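Local coordinates for envelope glycoprotein (Bourbon virus, PDB 5ZKX), which drives fusion of viral and host membranes as a trimeric class III fusion glycoprotein, seen here in its postfusion form, and probably also attaches the virus to host cells, at the interface of chains A and B. Sequence-based numbering; all coordinates share one arbitrary frame. Chains: chain A/B, Envelope glycoprotein.

The interface of chains A and B. Residues chain A 352-356; chain B 5-6, 8-13.
The hydroxyl OG of A:Ser355 has two close partners in chain B, one a hydrogen bond to a main-chain carbonyl and the other a side-chain amide. A:Ser355 OG donates to the main-chain O of poorly ordered B:Gln8 at 2.8 Å, approaching from above the carbonyl plane. The amide of B:Gln9, modelled with OE1 nearer, places that atom 2.8 Å from A:Ser355 OG. One hydroxyl proton cannot serve both oxygens fully, so it may be shared, or the amide may be turned over to donate its NH2. Serine suits this place: its short arm, with OG beside the backbone N (chi1 -68°), reaches a neighbouring main chain closely. B:Gln9 bends at chi2 to bring its amide back to the hydroxyl.

On either side, backbone bonds tie strand 352-356 to the N-terminal segment of chain B. B:Phe13 N donates to A:Phe352 O at 2.8 Å, nearly straight (164° at H) and in the carbonyl plane, forming an antiparallel bridge. At the other end, B:Asn5 N donates to A:Pro356 O at 3.2 Å, lying nearly along the C=O axis.

Unbranched, flexible A:Met353 bends at chi2 and chi3 and crosses B:Gln9 at about a right angle. Its SD rests 3.4 Å from B:Pro12 CA, while its methyl CE lies 3.5 Å from B:Gln9 CB. Glycine at B:Gly11 readily adopts the positive phi found here, and the following proline accommodates the cis peptide. A:Phe352, in the crowded chi1 position (60°), lays its broad apolar ring against the B:Phe13 methylene, CE2 3.7 Å from CB, with A:Val354 CG2 in plane at the ring edge.

The patch fastens one subunit's N-terminal segment along a neighbour's strand, probably helping to stabilise the postfusion trimer at this end of the long helices.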
# COMPACT_ATOMS: atom_id res chain seq x y z
N PHE A 352 49.54 -26.20 -27.67
CA PHE A 352 49.83 -26.00 -29.08
C PHE A 352 50.58 -24.69 -29.29
O PHE A 352 50.52 -23.78 -28.46
CB PHE A 352 48.55 -26.02 -29.94
CG PHE A 352 47.54 -24.95 -29.57
CD1 PHE A 352 46.43 -25.27 -28.81
CD2 PHE A 352 47.68 -23.65 -30.02
CE1 PHE A 352 45.50 -24.31 -28.47
CE2 PHE A 352 46.75 -22.68 -29.68
CZ PHE A 352 45.66 -23.01 -28.91
N MET A 353 51.27 -24.62 -30.42
CA MET A 353 51.93 -23.40 -30.88
C MET A 353 51.18 -22.84 -32.09
O MET A 353 50.37 -23.52 -32.72
CB MET A 353 53.39 -23.66 -31.26
CG MET A 353 54.18 -24.43 -30.22
SD MET A 353 54.57 -23.45 -28.77
CE MET A 353 55.86 -22.38 -29.39
N VAL A 354 51.49 -21.59 -32.41
CA VAL A 354 50.74 -20.83 -33.40
C VAL A 354 51.71 -20.22 -34.40
O VAL A 354 52.72 -19.63 -34.02
CB VAL A 354 49.89 -19.73 -32.73
CG1 VAL A 354 49.65 -18.57 -33.68
CG2 VAL A 354 48.57 -20.32 -32.24
N SER A 355 51.40 -20.37 -35.69
CA SER A 355 52.18 -19.79 -36.77
C SER A 355 51.31 -18.85 -37.60
O SER A 355 50.11 -19.10 -37.78
CB SER A 355 52.76 -20.89 -37.68
OG SER A 355 53.74 -21.64 -36.99
N PRO A 356 51.88 -17.76 -38.12
CA PRO A 356 51.07 -16.77 -38.83
C PRO A 356 50.74 -17.19 -40.25
O PRO A 356 51.49 -17.92 -40.90
CB PRO A 356 51.97 -15.53 -38.83
CG PRO A 356 53.35 -16.09 -38.82
CD PRO A 356 53.29 -17.35 -37.99
N ASN B 5 53.45 -19.81 -42.61
CA ASN B 5 54.88 -19.87 -42.34
C ASN B 5 55.06 -20.79 -41.14
O ASN B 5 55.20 -20.34 -40.00
CB ASN B 5 55.45 -18.47 -42.08
CG ASN B 5 56.97 -18.45 -42.08
OD1 ASN B 5 57.61 -19.43 -42.46
ND2 ASN B 5 57.55 -17.34 -41.66
N LYS B 6 55.08 -22.10 -41.40
CA LYS B 6 55.29 -23.11 -40.37
C LYS B 6 56.63 -22.98 -39.68
O LYS B 6 56.95 -23.77 -38.79
CB LYS B 6 55.16 -24.51 -40.98
CG LYS B 6 54.18 -24.57 -42.14
CD LYS B 6 53.88 -26.00 -42.56
CE LYS B 6 53.57 -26.08 -44.05
NZ LYS B 6 54.82 -26.08 -44.88
N GLN B 8 57.79 -20.41 -37.76
CA GLN B 8 57.88 -19.65 -36.52
C GLN B 8 56.64 -19.88 -35.66
O GLN B 8 55.52 -19.61 -36.10
CB GLN B 8 58.06 -18.17 -36.84
CG GLN B 8 59.07 -17.92 -37.96
CD GLN B 8 60.48 -18.35 -37.62
OE1 GLN B 8 60.77 -18.74 -36.49
NE2 GLN B 8 61.39 -18.22 -38.58
N GLN B 9 56.86 -20.35 -34.45
CA GLN B 9 55.78 -20.73 -33.56
C GLN B 9 55.51 -19.60 -32.58
O GLN B 9 56.08 -18.51 -32.65
CB GLN B 9 56.14 -22.02 -32.84
CG GLN B 9 56.96 -22.99 -33.67
CD GLN B 9 56.16 -23.63 -34.80
OE1 GLN B 9 55.82 -22.98 -35.79
NE2 GLN B 9 55.86 -24.91 -34.63
N GLN B 10 54.58 -19.86 -31.66
CA GLN B 10 54.37 -18.98 -30.52
C GLN B 10 53.56 -19.74 -29.48
O GLN B 10 52.51 -20.30 -29.81
CB GLN B 10 53.66 -17.70 -30.92
CG GLN B 10 53.41 -16.78 -29.75
CD GLN B 10 54.66 -16.56 -28.91
OE1 GLN B 10 54.80 -17.14 -27.83
NE2 GLN B 10 55.56 -15.71 -29.39
N GLY B 11 54.05 -19.75 -28.25
CA GLY B 11 53.36 -20.42 -27.18
C GLY B 11 54.31 -21.01 -26.16
O GLY B 11 55.35 -20.42 -25.83
N PRO B 12 53.98 -22.19 -25.62
CA PRO B 12 52.75 -22.93 -25.94
C PRO B 12 51.51 -22.30 -25.33
O PRO B 12 51.61 -21.59 -24.33
CB PRO B 12 53.01 -24.31 -25.33
CG PRO B 12 53.94 -24.05 -24.21
CD PRO B 12 54.82 -22.92 -24.66
N PHE B 13 50.36 -22.54 -25.95
CA PHE B 13 49.11 -21.97 -25.49
C PHE B 13 48.25 -23.06 -24.85
O PHE B 13 48.56 -24.25 -24.90
CB PHE B 13 48.35 -21.32 -26.65
CG PHE B 13 48.87 -19.96 -27.01
CD1 PHE B 13 48.60 -18.86 -26.21
CD2 PHE B 13 49.63 -19.78 -28.16
CE1 PHE B 13 49.08 -17.61 -26.55
CE2 PHE B 13 50.11 -18.53 -28.50
CZ PHE B 13 49.83 -17.44 -27.69